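Local coordinates for major capsid protein (Paramecium bursaria Chlorella virus 1, PDB 5TIP) that self-assembles as trimers into the icosahedral, glycoprotein-built outer capsid of a large DNA virus that infects chlorella-like algae, at residues Q42-N46 and S56-S60; I69-L75 and P199-V205; L92-L97 and V148-F154; L221-I227 and V422-M426. Numbering follows the deposited sequence.

Interaction 1. Residues Q42-N46 and S56-S60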
# COMPACT_ATOMS: atom_id res chain seq x y z
N GLN A 42 0.54 -25.64 18.50
CA GLN A 42 0.92 -24.97 19.73
C GLN A 42 2.12 -25.65 20.38
O GLN A 42 2.29 -26.88 20.29
CB GLN A 42 -0.26 -24.96 20.71
CG GLN A 42 -0.04 -24.12 21.95
CD GLN A 42 -1.23 -24.13 22.88
OE1 GLN A 42 -2.21 -24.85 22.65
NE2 GLN A 42 -1.17 -23.33 23.93
N GLN A 43 2.95 -24.85 21.03
CA GLN A 43 4.17 -25.32 21.67
C GLN A 43 4.00 -25.34 23.19
O GLN A 43 3.10 -24.71 23.75
CB GLN A 43 5.36 -24.43 21.30
CG GLN A 43 5.62 -24.31 19.82
CD GLN A 43 6.00 -25.64 19.18
OE1 GLN A 43 6.95 -26.30 19.61
NE2 GLN A 43 5.26 -26.03 18.16
N THR A 44 4.89 -26.08 23.84
CA THR A 44 4.94 -26.13 25.29
C THR A 44 5.90 -25.06 25.81
O THR A 44 7.04 -24.99 25.36
CB THR A 44 5.38 -27.52 25.77
OG1 THR A 44 4.47 -28.51 25.28
CG2 THR A 44 5.42 -27.57 27.29
N ILE A 45 5.42 -24.24 26.73
CA ILE A 45 6.21 -23.17 27.32
C ILE A 45 6.79 -23.66 28.63
O ILE A 45 6.06 -24.10 29.52
CB ILE A 45 5.37 -21.90 27.52
CG1 ILE A 45 4.85 -21.38 26.17
CG2 ILE A 45 6.19 -20.82 28.22
CD1 ILE A 45 4.04 -20.11 26.28
N ASN A 46 8.11 -23.57 28.77
CA ASN A 46 8.82 -23.98 29.97
C ASN A 46 9.09 -22.77 30.85
O ASN A 46 9.64 -21.77 30.38
CB ASN A 46 10.13 -24.69 29.62
CG ASN A 46 9.92 -25.99 28.86
OD1 ASN A 46 10.43 -26.16 27.75
ND2 ASN A 46 9.15 -26.90 29.45
N SER A 56 10.99 -20.32 28.04
CA SER A 56 11.61 -20.85 26.83
C SER A 56 10.70 -21.88 26.19
O SER A 56 9.77 -22.39 26.82
CB SER A 56 12.98 -21.47 27.13
OG SER A 56 12.86 -22.60 27.97
N THR A 57 10.98 -22.18 24.93
CA THR A 57 10.22 -23.15 24.16
C THR A 57 11.17 -23.93 23.26
O THR A 57 11.98 -23.34 22.55
CB THR A 57 9.14 -22.46 23.31
OG1 THR A 57 8.00 -22.16 24.13
CG2 THR A 57 8.71 -23.35 22.15
N GLN A 58 11.05 -25.26 23.29
CA GLN A 58 11.76 -26.12 22.35
C GLN A 58 10.78 -26.53 21.26
O GLN A 58 9.75 -27.14 21.54
CB GLN A 58 12.31 -27.36 23.06
CG GLN A 58 13.16 -28.25 22.16
CD GLN A 58 13.59 -29.54 22.83
OE1 GLN A 58 14.65 -29.60 23.45
NE2 GLN A 58 12.76 -30.57 22.72
N ILE A 59 11.11 -26.17 20.01
CA ILE A 59 10.19 -26.42 18.90
C ILE A 59 10.02 -27.92 18.75
O ILE A 59 10.98 -28.65 18.46
CB ILE A 59 10.71 -25.78 17.61
CG1 ILE A 59 10.98 -24.29 17.82
CG2 ILE A 59 9.72 -25.99 16.48
CD1 ILE A 59 9.77 -23.51 18.26
N SER A 60 8.79 -28.39 18.94
CA SER A 60 8.52 -29.81 18.77
C SER A 60 8.61 -30.18 17.30
O SER A 60 8.37 -29.37 16.41
CB SER A 60 7.13 -30.16 19.32
OG SER A 60 6.12 -29.41 18.66
O HOH W 1 4.06 -29.11 20.67
O HOH W 2 6.88 -27.53 22.05
O HOH W 3 9.19 -26.50 25.15
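In the N-terminal jelly roll of this double jelly-roll capsid protein, Gln42-Asn46 runs from one sheet toward the edge strand of the other and meets Ser56-Ser60 there. It illustrates how a loop can be fastened to a strand with little regular pairing. Gln43 contributes the most surface. Its CB rests on CG2 of Thr57 at 3.6 Å, while the folded side chain, m at both chi1 and chi2, brings OE1 to the backbone beyond the strand, where Ser60 N donates a hydrogen bond to it (2.9 Å). Gln43 NE2 is hydrogen-bonded to Tyr207 OH on strand 200-210, so both ends of the carboxamide are used. Ser56 anchors the other end through a single antiparallel bridge to Asn46: Asn46 N to Ser56 O is 2.8 Å and Ser56 N to Asn46 O is 3.1 Å. On its other edge strand 54-58 pairs with strand 172-178. No regular pairing continues past the Asn46-Ser56 bridge: the CA atoms of Ile45 and Thr57 are 5.1 Å apart, those of Gln43 CA and Ile59 CA 6.7 Å, and waters bridge the widening part. One is held by Thr44 O, Asn46 OD1 and Gln58 N. A second donates to both Gln43 OE1 at 2.7 Å and Gln58 O at 2.9 Å, and accepts from Thr44 N at 3.0 Å.

Interaction 2. Residues I69-L75 and P199-V205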
# COMPACT_ATOMS: atom_id res chain seq x y z
N ILE A 69 5.87 -17.91 13.27
CA ILE A 69 5.76 -18.15 14.70
C ILE A 69 5.06 -16.96 15.33
O ILE A 69 5.49 -15.81 15.14
CB ILE A 69 7.14 -18.38 15.36
CG1 ILE A 69 7.82 -19.62 14.77
CG2 ILE A 69 6.99 -18.51 16.86
CD1 ILE A 69 9.12 -19.98 15.46
N VAL A 70 3.99 -17.22 16.08
CA VAL A 70 3.19 -16.18 16.71
C VAL A 70 3.12 -16.44 18.20
O VAL A 70 2.91 -17.58 18.63
CB VAL A 70 1.77 -16.10 16.10
CG1 VAL A 70 0.96 -15.01 16.77
CG2 VAL A 70 1.84 -15.88 14.60
N VAL A 71 3.30 -15.39 18.99
CA VAL A 71 3.17 -15.45 20.44
C VAL A 71 1.85 -14.80 20.82
O VAL A 71 1.62 -13.62 20.52
CB VAL A 71 4.35 -14.75 21.15
CG1 VAL A 71 4.16 -14.78 22.66
CG2 VAL A 71 5.67 -15.40 20.75
N GLU A 72 0.97 -15.56 21.46
CA GLU A 72 -0.33 -15.06 21.89
C GLU A 72 -0.26 -14.61 23.34
O GLU A 72 0.25 -15.34 24.20
CB GLU A 72 -1.41 -16.13 21.72
CG GLU A 72 -1.67 -16.51 20.27
CD GLU A 72 -2.89 -17.39 20.10
OE1 GLU A 72 -3.59 -17.64 21.11
OE2 GLU A 72 -3.15 -17.85 18.97
N PHE A 73 -0.77 -13.41 23.61
CA PHE A 73 -0.91 -12.90 24.97
C PHE A 73 -2.37 -12.56 25.23
O PHE A 73 -3.12 -12.20 24.32
CB PHE A 73 -0.06 -11.65 25.21
CG PHE A 73 1.42 -11.92 25.30
CD1 PHE A 73 1.93 -12.72 26.30
CD2 PHE A 73 2.29 -11.33 24.41
CE1 PHE A 73 3.29 -12.96 26.39
CE2 PHE A 73 3.65 -11.56 24.49
CZ PHE A 73 4.15 -12.37 25.48
N VAL A 74 -2.77 -12.68 26.50
CA VAL A 74 -4.07 -12.23 26.96
C VAL A 74 -3.83 -11.25 28.10
O VAL A 74 -3.31 -11.62 29.15
CB VAL A 74 -4.95 -13.40 27.43
CG1 VAL A 74 -6.27 -12.88 27.95
CG2 VAL A 74 -5.17 -14.38 26.29
N LEU A 75 -4.21 -9.99 27.88
CA LEU A 75 -3.96 -8.92 28.83
C LEU A 75 -5.26 -8.21 29.19
O LEU A 75 -6.21 -8.19 28.41
CB LEU A 75 -2.97 -7.89 28.26
CG LEU A 75 -1.62 -8.42 27.78
CD1 LEU A 75 -0.77 -7.29 27.21
CD2 LEU A 75 -0.89 -9.09 28.92
N PRO A 199 -0.08 -12.03 32.87
CA PRO A 199 -0.43 -12.40 31.49
C PRO A 199 -0.44 -13.90 31.29
O PRO A 199 0.26 -14.65 31.98
CB PRO A 199 0.67 -11.73 30.66
CG PRO A 199 1.84 -11.68 31.58
CD PRO A 199 1.27 -11.45 32.95
N THR A 200 -1.24 -14.34 30.32
CA THR A 200 -1.24 -15.71 29.85
C THR A 200 -0.61 -15.76 28.47
O THR A 200 -0.87 -14.88 27.63
CB THR A 200 -2.66 -16.28 29.80
OG1 THR A 200 -3.61 -15.21 29.86
CG2 THR A 200 -2.90 -17.22 30.98
N MET A 201 0.22 -16.77 28.23
CA MET A 201 1.03 -16.83 27.02
C MET A 201 0.89 -18.19 26.36
O MET A 201 0.72 -19.21 27.02
CB MET A 201 2.51 -16.56 27.32
CG MET A 201 3.38 -16.48 26.07
SD MET A 201 5.14 -16.46 26.42
CE MET A 201 5.16 -15.63 27.99
N SER A 202 0.95 -18.18 25.03
CA SER A 202 1.03 -19.40 24.25
C SER A 202 1.84 -19.12 22.99
O SER A 202 1.80 -18.01 22.44
CB SER A 202 -0.36 -19.93 23.88
OG SER A 202 -1.09 -18.98 23.12
N VAL A 203 2.59 -20.12 22.55
CA VAL A 203 3.45 -20.01 21.38
C VAL A 203 2.93 -20.96 20.31
O VAL A 203 2.68 -22.14 20.59
CB VAL A 203 4.92 -20.34 21.72
CG1 VAL A 203 5.80 -20.18 20.50
CG2 VAL A 203 5.40 -19.44 22.85
N TRP A 204 2.75 -20.45 19.10
CA TRP A 204 2.23 -21.22 17.98
C TRP A 204 3.22 -21.16 16.83
O TRP A 204 3.69 -20.08 16.47
CB TRP A 204 0.86 -20.70 17.55
CG TRP A 204 -0.19 -20.90 18.60
CD1 TRP A 204 -0.39 -20.14 19.71
CD2 TRP A 204 -1.19 -21.93 18.64
NE1 TRP A 204 -1.45 -20.63 20.44
CE2 TRP A 204 -1.95 -21.73 19.80
CE3 TRP A 204 -1.50 -23.00 17.80
CZ2 TRP A 204 -3.01 -22.56 20.14
CZ3 TRP A 204 -2.56 -23.82 18.14
CH2 TRP A 204 -3.30 -23.60 19.30
N VAL A 205 3.53 -22.32 16.26
CA VAL A 205 4.50 -22.45 15.17
C VAL A 205 3.80 -23.06 13.97
O VAL A 205 3.07 -24.05 14.10
CB VAL A 205 5.71 -23.29 15.59
CG1 VAL A 205 6.66 -23.49 14.42
CG2 VAL A 205 6.44 -22.63 16.75
O HOH W 4 -4.32 -20.37 22.04
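Five backbone hydrogen bonds tie Ile69-Leu75 to Pro199-Val205 as neighbouring antiparallel strands of the N-terminal jelly roll. Val70 and Trp204 exchange a reciprocal pair, N to O 2.9 Å in each direction; Glu72 N reaches Ser202 O at 2.8 Å and Ser202 N returns to Glu72 O at 3.0 Å. Val74 N to Thr200 O, at 3.1 Å, completes the series, and CA-H...O contacts such as Phe73 CA to Thr200 O (3.3 Å) fill the intervening non-hydrogen-bonded positions.

On the face carrying Glu72, Ser202 and Trp204, the indole NE1 donates to Ser202 OG at 3.2 Å, and Glu72 OE2 lies over one face of the indole. The carboxylate is held from outside the pair by salt bridges to Arg145 and to Arg328 of the second subunit, whose guanidinium also makes a cation-pi contact with Trp204.

The opposite face is apolar. Ile69 CG1 meets Val205 CG2 at 3.9 Å, Val71 CG1 meets Met201 CG at the same distance, and Phe73 CE1 approaches Met201 CG at 3.5 Å. Met201 SD adds an oblique Met-aromatic contact, 5.0 Å from the Phe73 ring centroid. Leu174, Phe176 and Leu178 of strand 172-178 cover this side, as expected inside a beta sandwich. One strand pair thus serves two chemistries: an oily face that builds the core of the jelly roll, and a charged, aromatic face that binds a neighbouring subunit of the trimer.

Interaction 3. Residues L92-L97 and V148-F154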
# COMPACT_ATOMS: atom_id res chain seq x y z
N LEU A 92 6.92 -8.55 25.19
CA LEU A 92 7.95 -9.42 24.63
C LEU A 92 9.25 -8.64 24.61
O LEU A 92 9.67 -8.09 23.59
CB LEU A 92 7.55 -9.90 23.25
CG LEU A 92 8.14 -11.23 22.79
CD1 LEU A 92 7.73 -12.33 23.74
CD2 LEU A 92 7.71 -11.55 21.37
N GLN A 93 9.91 -8.59 25.78
CA GLN A 93 11.08 -7.72 25.94
C GLN A 93 12.21 -8.14 25.02
O GLN A 93 12.84 -7.30 24.37
CB GLN A 93 11.54 -7.72 27.39
CG GLN A 93 12.79 -6.90 27.63
CD GLN A 93 13.11 -6.74 29.10
OE1 GLN A 93 12.40 -6.05 29.83
NE2 GLN A 93 14.19 -7.38 29.55
N ASP A 94 12.50 -9.44 24.95
CA ASP A 94 13.47 -9.94 23.99
C ASP A 94 13.17 -11.40 23.70
O ASP A 94 12.60 -12.11 24.53
CB ASP A 94 14.92 -9.77 24.50
CG ASP A 94 15.16 -10.44 25.84
OD1 ASP A 94 15.22 -11.68 25.89
OD2 ASP A 94 15.31 -9.71 26.84
N VAL A 95 13.56 -11.83 22.50
CA VAL A 95 13.36 -13.21 22.06
C VAL A 95 14.62 -13.66 21.34
O VAL A 95 15.15 -12.94 20.48
CB VAL A 95 12.12 -13.35 21.16
CG1 VAL A 95 12.11 -12.30 20.06
CG2 VAL A 95 12.04 -14.76 20.57
N GLU A 96 15.13 -14.83 21.70
CA GLU A 96 16.38 -15.37 21.19
C GLU A 96 16.13 -16.67 20.45
O GLU A 96 15.43 -17.55 20.96
CB GLU A 96 17.37 -15.60 22.33
CG GLU A 96 18.72 -16.15 21.90
CD GLU A 96 19.61 -16.46 23.09
OE1 GLU A 96 19.14 -16.32 24.24
OE2 GLU A 96 20.78 -16.85 22.87
N LEU A 97 16.68 -16.78 19.24
CA LEU A 97 16.58 -17.99 18.44
C LEU A 97 17.87 -18.80 18.58
O LEU A 97 18.97 -18.26 18.42
CB LEU A 97 16.33 -17.65 16.97
CG LEU A 97 16.36 -18.85 16.01
CD1 LEU A 97 15.17 -19.76 16.28
CD2 LEU A 97 16.37 -18.39 14.57
N VAL A 148 1.66 -11.48 18.76
CA VAL A 148 2.94 -10.85 18.44
C VAL A 148 3.67 -11.76 17.45
O VAL A 148 4.12 -12.85 17.84
CB VAL A 148 3.79 -10.63 19.70
CG1 VAL A 148 5.06 -9.87 19.36
CG2 VAL A 148 2.98 -9.87 20.75
N PRO A 149 3.79 -11.37 16.18
CA PRO A 149 4.49 -12.22 15.20
C PRO A 149 5.99 -11.98 15.27
O PRO A 149 6.46 -10.84 15.30
CB PRO A 149 3.91 -11.76 13.86
CG PRO A 149 3.56 -10.32 14.09
CD PRO A 149 3.17 -10.19 15.54
N LEU A 150 6.75 -13.07 15.28
CA LEU A 150 8.20 -12.97 15.27
C LEU A 150 8.69 -12.67 13.86
O LEU A 150 8.04 -13.02 12.87
CB LEU A 150 8.84 -14.26 15.79
CG LEU A 150 8.51 -14.65 17.24
CD1 LEU A 150 9.35 -15.84 17.68
CD2 LEU A 150 8.70 -13.48 18.18
N ILE A 151 9.85 -12.02 13.77
CA ILE A 151 10.35 -11.56 12.49
C ILE A 151 11.78 -12.04 12.27
O ILE A 151 12.63 -11.29 11.79
CB ILE A 151 10.26 -10.03 12.37
CG1 ILE A 151 10.83 -9.36 13.62
CG2 ILE A 151 8.82 -9.60 12.14
CD1 ILE A 151 10.67 -7.85 13.63
N PHE A 152 12.05 -13.30 12.62
CA PHE A 152 13.34 -13.90 12.29
C PHE A 152 13.38 -14.24 10.80
O PHE A 152 12.41 -14.03 10.07
CB PHE A 152 13.60 -15.12 13.17
CG PHE A 152 13.79 -14.79 14.62
CD1 PHE A 152 14.86 -14.02 15.04
CD2 PHE A 152 12.89 -15.24 15.58
CE1 PHE A 152 15.04 -13.71 16.37
CE2 PHE A 152 13.06 -14.93 16.91
CZ PHE A 152 14.14 -14.17 17.31
N PHE A 153 14.51 -14.78 10.35
CA PHE A 153 14.71 -14.96 8.91
C PHE A 153 13.70 -15.94 8.32
O PHE A 153 13.21 -15.74 7.21
CB PHE A 153 16.14 -15.42 8.62
CG PHE A 153 16.49 -16.76 9.21
CD1 PHE A 153 17.00 -16.85 10.50
CD2 PHE A 153 16.33 -17.92 8.48
CE1 PHE A 153 17.33 -18.07 11.04
CE2 PHE A 153 16.65 -19.15 9.02
CZ PHE A 153 17.15 -19.23 10.30
N PHE A 154 13.37 -17.00 9.05
CA PHE A 154 12.42 -17.99 8.55
C PHE A 154 10.97 -17.59 8.81
O PHE A 154 10.07 -18.33 8.41
CB PHE A 154 12.70 -19.37 9.14
CG PHE A 154 12.51 -19.45 10.63
CD1 PHE A 154 13.50 -19.04 11.50
CD2 PHE A 154 11.33 -19.96 11.16
CE1 PHE A 154 13.32 -19.12 12.87
CE2 PHE A 154 11.15 -20.05 12.52
CZ PHE A 154 12.15 -19.63 13.38
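Leu92, just past helix 87-91, opens strand 92-99 by turning its side chain inward, where CD2 touches Val148 CG1 at 3.7 Å and Leu150 CD2 at 3.9 Å. Gln93 and Asp94 form a classic beta bulge opposite Thr177, which lets the inward-facing pattern resume at Val95. Val95 CG1 lies 4.1 Å from Leu150 CD2 and Val95 CG2 3.8 Å from Phe152 CE2. Glu96 points away and pairs with Arg103 in a salt bridge. Leu97, with the largest covered area, sits among three phenylalanines: its CB stands 4.1 Å above the centroid of the Phe152 ring in a CH-pi contact, while CD2 reaches Phe153 CE1 at 3.7 Å and Phe154 CE1 at 3.6 Å. Leu92 CA and Val148 CA lie 8.1 Å apart, as do those of Leu97 and Phe152; side chains bridge the gap, and Phe152 CZ reaches backbone Val95 O at 3.5 Å. Such apolar packing of one sheet against the strand and loop opposite is typical of the core of a jelly-roll beta sandwich.

Interaction 4. Residues L221-I227 and V422-M426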
# COMPACT_ATOMS: atom_id res chain seq x y z
N LEU A 221 20.43 -33.92 1.56
CA LEU A 221 21.43 -33.04 0.97
C LEU A 221 21.85 -31.94 1.94
O LEU A 221 21.09 -31.56 2.84
CB LEU A 221 20.88 -32.38 -0.30
CG LEU A 221 20.21 -33.29 -1.33
CD1 LEU A 221 19.52 -32.46 -2.40
CD2 LEU A 221 21.24 -34.20 -1.96
N PRO A 222 23.04 -31.36 1.71
CA PRO A 222 23.53 -30.24 2.51
C PRO A 222 22.78 -28.98 2.07
O PRO A 222 22.48 -28.84 0.88
CB PRO A 222 25.00 -30.15 2.11
CG PRO A 222 25.03 -30.67 0.71
CD PRO A 222 23.99 -31.75 0.65
N HIS A 223 22.48 -28.09 3.00
CA HIS A 223 21.74 -26.88 2.71
C HIS A 223 22.55 -25.66 3.10
O HIS A 223 23.31 -25.68 4.07
CB HIS A 223 20.39 -26.86 3.44
CG HIS A 223 19.54 -28.06 3.18
ND1 HIS A 223 18.99 -28.34 1.94
CD2 HIS A 223 19.15 -29.07 3.99
CE1 HIS A 223 18.30 -29.46 2.01
NE2 HIS A 223 18.38 -29.93 3.24
N GLU A 224 22.40 -24.59 2.32
CA GLU A 224 22.98 -23.29 2.62
C GLU A 224 21.91 -22.23 2.48
O GLU A 224 21.35 -22.06 1.39
CB GLU A 224 24.17 -22.98 1.71
CG GLU A 224 25.45 -23.71 2.08
CD GLU A 224 26.65 -23.22 1.29
OE1 GLU A 224 26.49 -22.91 0.09
OE2 GLU A 224 27.75 -23.12 1.87
N TYR A 225 21.62 -21.53 3.57
CA TYR A 225 20.61 -20.48 3.59
C TYR A 225 21.29 -19.13 3.82
O TYR A 225 22.09 -18.99 4.75
CB TYR A 225 19.58 -20.74 4.69
CG TYR A 225 18.69 -21.93 4.45
CD1 TYR A 225 19.08 -23.21 4.85
CD2 TYR A 225 17.45 -21.79 3.84
CE1 TYR A 225 18.26 -24.30 4.64
CE2 TYR A 225 16.63 -22.88 3.63
CZ TYR A 225 17.04 -24.13 4.03
OH TYR A 225 16.22 -25.22 3.81
N LEU A 226 20.97 -18.16 2.98
CA LEU A 226 21.43 -16.79 3.17
C LEU A 226 20.42 -16.10 4.07
O LEU A 226 19.32 -15.74 3.63
CB LEU A 226 21.59 -16.07 1.84
CG LEU A 226 22.15 -14.64 1.90
CD1 LEU A 226 23.55 -14.63 2.49
CD2 LEU A 226 22.13 -13.99 0.52
N ILE A 227 20.78 -15.91 5.33
CA ILE A 227 19.85 -15.41 6.34
C ILE A 227 20.25 -13.99 6.73
O ILE A 227 21.31 -13.49 6.35
CB ILE A 227 19.80 -16.33 7.58
CG1 ILE A 227 21.07 -16.17 8.42
CG2 ILE A 227 19.62 -17.78 7.16
CD1 ILE A 227 21.02 -16.91 9.74
N VAL A 422 25.33 -16.85 6.65
CA VAL A 422 25.05 -18.10 5.96
C VAL A 422 24.83 -19.19 7.00
O VAL A 422 25.68 -19.41 7.87
CB VAL A 422 26.18 -18.49 4.99
CG1 VAL A 422 25.87 -19.82 4.33
CG2 VAL A 422 26.38 -17.41 3.95
N LEU A 423 23.68 -19.86 6.91
CA LEU A 423 23.35 -20.98 7.79
C LEU A 423 23.50 -22.27 6.99
O LEU A 423 22.69 -22.55 6.09
CB LEU A 423 21.93 -20.83 8.34
CG LEU A 423 21.39 -21.98 9.19
CD1 LEU A 423 22.19 -22.13 10.47
CD2 LEU A 423 19.91 -21.77 9.50
N ARG A 424 24.53 -23.05 7.30
CA ARG A 424 24.78 -24.32 6.65
C ARG A 424 24.17 -25.44 7.49
O ARG A 424 24.35 -25.47 8.71
CB ARG A 424 26.28 -24.57 6.46
CG ARG A 424 26.99 -23.54 5.61
CD ARG A 424 28.32 -24.09 5.13
NE ARG A 424 29.08 -23.11 4.37
CZ ARG A 424 30.12 -22.43 4.85
NH1 ARG A 424 30.52 -22.65 6.10
NH2 ARG A 424 30.76 -21.56 4.09
N ILE A 425 23.45 -26.34 6.83
CA ILE A 425 22.78 -27.45 7.49
C ILE A 425 23.20 -28.74 6.80
O ILE A 425 22.95 -28.91 5.60
CB ILE A 425 21.25 -27.29 7.48
CG1 ILE A 425 20.85 -26.04 8.27
CG2 ILE A 425 20.59 -28.53 8.05
CD1 ILE A 425 19.38 -25.76 8.26
N MET A 426 23.84 -29.63 7.55
CA MET A 426 24.35 -30.87 6.99
C MET A 426 24.53 -31.87 8.12
O MET A 426 24.89 -31.50 9.24
CB MET A 426 25.67 -30.65 6.25
CG MET A 426 26.19 -31.88 5.50
SD MET A 426 27.83 -31.64 4.79
CE MET A 426 28.86 -31.79 6.24
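Leu423, Ile425 and Tyr225 form the apolar centre of this antiparallel strand pair in the C-terminal jelly roll. Tyr225 CE1 lies 4.1 Å from Ile425 CD1, and Ile227 CG2 packs on Leu423 CB at 4.0 Å. Phe153 and Pro163, from the N-terminal half of the chain, cover this face, so the pair lies at the junction of the two jelly rolls; here too Lys27 of the third subunit makes a cation-pi contact with Tyr225. Four short backbone hydrogen bonds hold the strands in register: His223 N to Ile425 O and Ile425 N to His223 O at 2.8 Å each, then Tyr225 N to Leu423 O at 2.9 Å and Leu423 N to Tyr225 O at 2.8 Å. Toward the ends, Pro222 CB touches Met426 CG at 4.0 Å and Leu226 CD1 approaches Val422 CG2 at 4.2 Å.

The other face is mixed, Leu226 and Val422 lying beside the charged Glu224 and Arg424, and takes part in trimer contacts. Tyr16 of the second subunit hydrogen-bonds to both charged side chains. Within the pair itself, the two charges meet across a non-hydrogen-bonded position, where Arg424 NE donates to Glu224 OE2 in a salt bridge of 2.8 Å.

Overall arrangement
The four contacts show the joints of a double jelly roll: within a sheet, between sheets and between the two jelly rolls. Interactions 1 and 2, centres 11 Å apart, are joined by a probable hydrogen bond from Gln43 N to Val203 O (2.8 Å). Strand 143-149 of interaction 3 adjoins strand 65-76 of interaction 2, with Val71 O 2.8 Å from Val148 N, and Val148-Phe154 then packs on the opposite sheet. Phe153 links interaction 3 to interaction 4 in the second jelly roll, its CD2 3.5 Å from Ile227 CG2. Interactions 2 and 4, about 29 Å apart between centres, both touch the second subunit. The side chain of Leu75 is about 14 Å from a bound galactose.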